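Side-chain contact in bromodomain protein, putative (Plasmodium falciparum 3D7, PDB 4PY6), which probably recognises acetylated lysines through its bromodomain, the part crystallised here with a dihydropteridinone ligand: residues 21-24 / 25-29. Sequence-based numbering, arbitrary orientation.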
ATOM      1  N   LYS A  21       7.907  21.928 -12.887  1.00 28.60           N
ATOM      2  CA  LYS A  21       6.737  22.713 -12.478  1.00 27.81           C
ATOM      3  C   LYS A  21       6.337  22.235 -11.080  1.00 29.54           C
ATOM      4  O   LYS A  21       6.677  21.107 -10.709  1.00 28.44           O
ATOM      5  CB  LYS A  21       5.574  22.516 -13.468  1.00 29.96           C
ATOM      6  CG  LYS A  21       5.854  23.034 -14.876  1.00 44.99           C
ATOM      7  CD  LYS A  21       5.061  22.261 -15.917  1.00 55.28           C
ATOM      8  CE  LYS A  21       5.325  22.741 -17.322  1.00 67.52           C
ATOM      9  NZ  LYS A  21       4.543  21.963 -18.322  1.00 76.74           N
ATOM     10  N   GLN A  22       5.643  23.085 -10.298  1.00 25.53           N
ATOM     11  CA  GLN A  22       5.231  22.724  -8.937  1.00 24.54           C
ATOM     12  C   GLN A  22       4.391  21.444  -8.877  1.00 26.19           C
ATOM     13  O   GLN A  22       4.637  20.629  -7.989  1.00 25.64           O
ATOM     14  CB  GLN A  22       4.578  23.903  -8.192  1.00 26.55           C
ATOM     15  CG  GLN A  22       4.467  23.713  -6.667  1.00 35.12           C
ATOM     16  CD  GLN A  22       5.784  23.532  -5.930  1.00 50.05           C
ATOM     17  OE1 GLN A  22       6.832  24.079  -6.296  1.00 42.00           O
ATOM     18  NE2 GLN A  22       5.744  22.782  -4.841  1.00 45.12           N
ATOM     19  N   TRP A  23       3.467  21.230  -9.846  1.00 21.56           N
ATOM     20  CA  TRP A  23       2.652  20.007  -9.894  1.00 20.34           C
ATOM     21  C   TRP A  23       3.504  18.762 -10.161  1.00 23.84           C
ATOM     22  O   TRP A  23       3.214  17.710  -9.597  1.00 23.13           O
ATOM     23  CB  TRP A  23       1.455  20.117 -10.860  1.00 18.71           C
ATOM     24  CG  TRP A  23       1.801  20.248 -12.314  1.00 19.44           C
ATOM     25  CD1 TRP A  23       1.874  21.404 -13.034  1.00 23.08           C
ATOM     26  CD2 TRP A  23       2.037  19.181 -13.245  1.00 18.55           C
ATOM     27  NE1 TRP A  23       2.177  21.127 -14.347  1.00 22.40           N
ATOM     28  CE2 TRP A  23       2.288  19.770 -14.504  1.00 22.95           C
ATOM     29  CE3 TRP A  23       2.087  17.781 -13.134  1.00 18.95           C
ATOM     30  CZ2 TRP A  23       2.581  19.009 -15.643  1.00 22.03           C
ATOM     31  CZ3 TRP A  23       2.387  17.029 -14.261  1.00 20.04           C
ATOM     32  CH2 TRP A  23       2.621  17.641 -15.499  1.00 21.15           C
ATOM     33  N   GLU A  24       4.571  18.899 -10.985  1.00 20.44           N
ATOM     34  CA  GLU A  24       5.519  17.825 -11.308  1.00 19.82           C
ATOM     35  C   GLU A  24       6.343  17.439 -10.067  1.00 24.82           C
ATOM     36  O   GLU A  24       6.672  16.262  -9.899  1.00 24.50           O
ATOM     37  CB  GLU A  24       6.465  18.240 -12.449  1.00 21.44           C
ATOM     38  CG  GLU A  24       5.799  18.412 -13.804  1.00 31.11           C
ATOM     39  CD  GLU A  24       6.711  18.870 -14.927  1.00 48.65           C
ATOM     40  OE1 GLU A  24       7.368  19.925 -14.774  1.00 45.47           O
ATOM     41  OE2 GLU A  24       6.740  18.194 -15.981  1.00 39.20           O
ATOM     42  N   LYS A  25       6.677  18.432  -9.214  1.00 22.25           N
ATOM     43  CA  LYS A  25       7.434  18.255  -7.969  1.00 22.74           C
ATOM     44  C   LYS A  25       6.628  17.482  -6.916  1.00 26.73           C
ATOM     45  O   LYS A  25       7.212  16.695  -6.167  1.00 26.45           O
ATOM     46  CB  LYS A  25       7.877  19.614  -7.401  1.00 26.19           C
ATOM     47  CG  LYS A  25       9.094  20.209  -8.090  1.00 39.91           C
ATOM     48  CD  LYS A  25       9.424  21.589  -7.544  1.00 49.24           C
ATOM     49  CE  LYS A  25      10.630  22.192  -8.218  1.00 59.94           C
ATOM     50  NZ  LYS A  25      10.860  23.593  -7.780  1.00 70.20           N
ATOM     51  N   ILE A  26       5.294  17.720  -6.853  1.00 23.31           N
ATOM     52  CA  ILE A  26       4.373  17.046  -5.926  1.00 23.03           C
ATOM     53  C   ILE A  26       4.279  15.555  -6.293  1.00 26.06           C
ATOM     54  O   ILE A  26       4.334  14.708  -5.402  1.00 26.13           O
ATOM     55  CB  ILE A  26       2.973  17.743  -5.851  1.00 26.21           C
ATOM     56  CG1 ILE A  26       3.099  19.219  -5.406  1.00 27.28           C
ATOM     57  CG2 ILE A  26       2.007  16.979  -4.917  1.00 27.04           C
ATOM     58  CD1 ILE A  26       1.974  20.152  -5.900  1.00 34.05           C
ATOM     59  N   LEU A  27       4.183  15.241  -7.599  1.00 21.59           N
ATOM     60  CA  LEU A  27       4.114  13.855  -8.082  1.00 20.66           C
ATOM     61  C   LEU A  27       5.414  13.110  -7.809  1.00 24.96           C
ATOM     62  O   LEU A  27       5.379  11.939  -7.434  1.00 24.90           O
ATOM     63  CB  LEU A  27       3.781  13.789  -9.585  1.00 19.95           C
ATOM     64  CG  LEU A  27       2.528  14.516 -10.070  1.00 24.27           C
ATOM     65  CD1 LEU A  27       2.435  14.477 -11.568  1.00 24.24           C
ATOM     66  CD2 LEU A  27       1.273  13.955  -9.449  1.00 25.91           C
ATOM     67  N   ARG A  28       6.554  13.802  -7.972  1.00 21.63           N
ATOM     68  CA  ARG A  28       7.894  13.262  -7.767  1.00 21.71           C
ATOM     69  C   ARG A  28       8.212  12.969  -6.301  1.00 26.15           C
ATOM     70  O   ARG A  28       8.636  11.857  -5.994  1.00 26.03           O
ATOM     71  CB  ARG A  28       8.944  14.206  -8.386  1.00 21.71           C
ATOM     72  CG  ARG A  28      10.394  13.726  -8.278  1.00 29.18           C
ATOM     73  CD  ARG A  28      11.381  14.819  -8.649  1.00 36.80           C
ATOM     74  NE  ARG A  28      11.366  15.930  -7.693  1.00 43.12           N
ATOM     75  CZ  ARG A  28      12.046  17.062  -7.843  1.00 58.72           C
ATOM     76  NH1 ARG A  28      12.809  17.251  -8.914  1.00 47.62           N
ATOM     77  NH2 ARG A  28      11.969  18.016  -6.926  1.00 45.76           N
ATOM     78  N   ASP A  29       8.030  13.961  -5.412  1.00 23.21           N
ATOM     79  CA  ASP A  29       8.386  13.859  -3.993  1.00 24.04           C
ATOM     80  C   ASP A  29       7.310  13.351  -3.034  1.00 27.94           C
ATOM     81  O   ASP A  29       7.652  12.736  -2.022  1.00 28.37           O
ATOM     82  CB  ASP A  29       8.967  15.195  -3.491  1.00 26.75           C
ATOM     83  CG  ASP A  29      10.123  15.730  -4.321  1.00 36.09           C
ATOM     84  OD1 ASP A  29      11.097  14.973  -4.546  1.00 36.82           O
ATOM     85  OD2 ASP A  29      10.064  16.909  -4.727  1.00 41.23           O
TER
HETATM   86  O   HOH W   1       8.421  24.851  -8.339  1.00 39.64           O
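This is the N-terminal end of helix 22-32, the first helix of the bromodomain's helical bundle, where W23 meets L27 one turn further on. K21 holds the N-cap position. Its O accepts the first-turn bond from K25 N at 3.1 Å. The next bonds of the ladder run from I26 N to Q22 O, weakly from L27 N to W23 O, and from R28 N to E24 O. The cap is tied back by a side chain: K21 N donates to E24 OE1 at 2.8 Å, almost straight at 173°, into the anti lone pair of that oxygen. R18 NH2 forms a salt bridge to the same oxygen, which would probably favour the charged carboxylate. E24 also lays its CG over one face of the W23 indole, near the rim.

On the inner side, L27 CD1 comes to the edge of the W23 ring, close to its plane, 3.7 Å from CE3. With chi1 of 66°, W23 CG sits between the backbone N and the carbonyl carbon, and in this rotamer the CE3/CZ3 edge meets L27 CD1. L27 CG also lies against W23 O. Helices 87-104 and 112-138 cover this side: L27 touches F90 and W129, and I26 touches W132. F140, just beyond the end of helix 112-138, meets the W23 ring edge-to-face.

The outer side is polar. Q22 bends at chi2 (61°) and crosses the extended K25 chain at about a right angle, OE1 lying 3.8 Å from K25 CD. A water donates to Q22 OE1 and accepts from K25 NZ, bridging the two side chains. At the far end, R28 forms a salt bridge with D29, and D29 OD2 lies in the guanidinium plane, taking R28 NH2 at 3.1 Å with its syn lone pair.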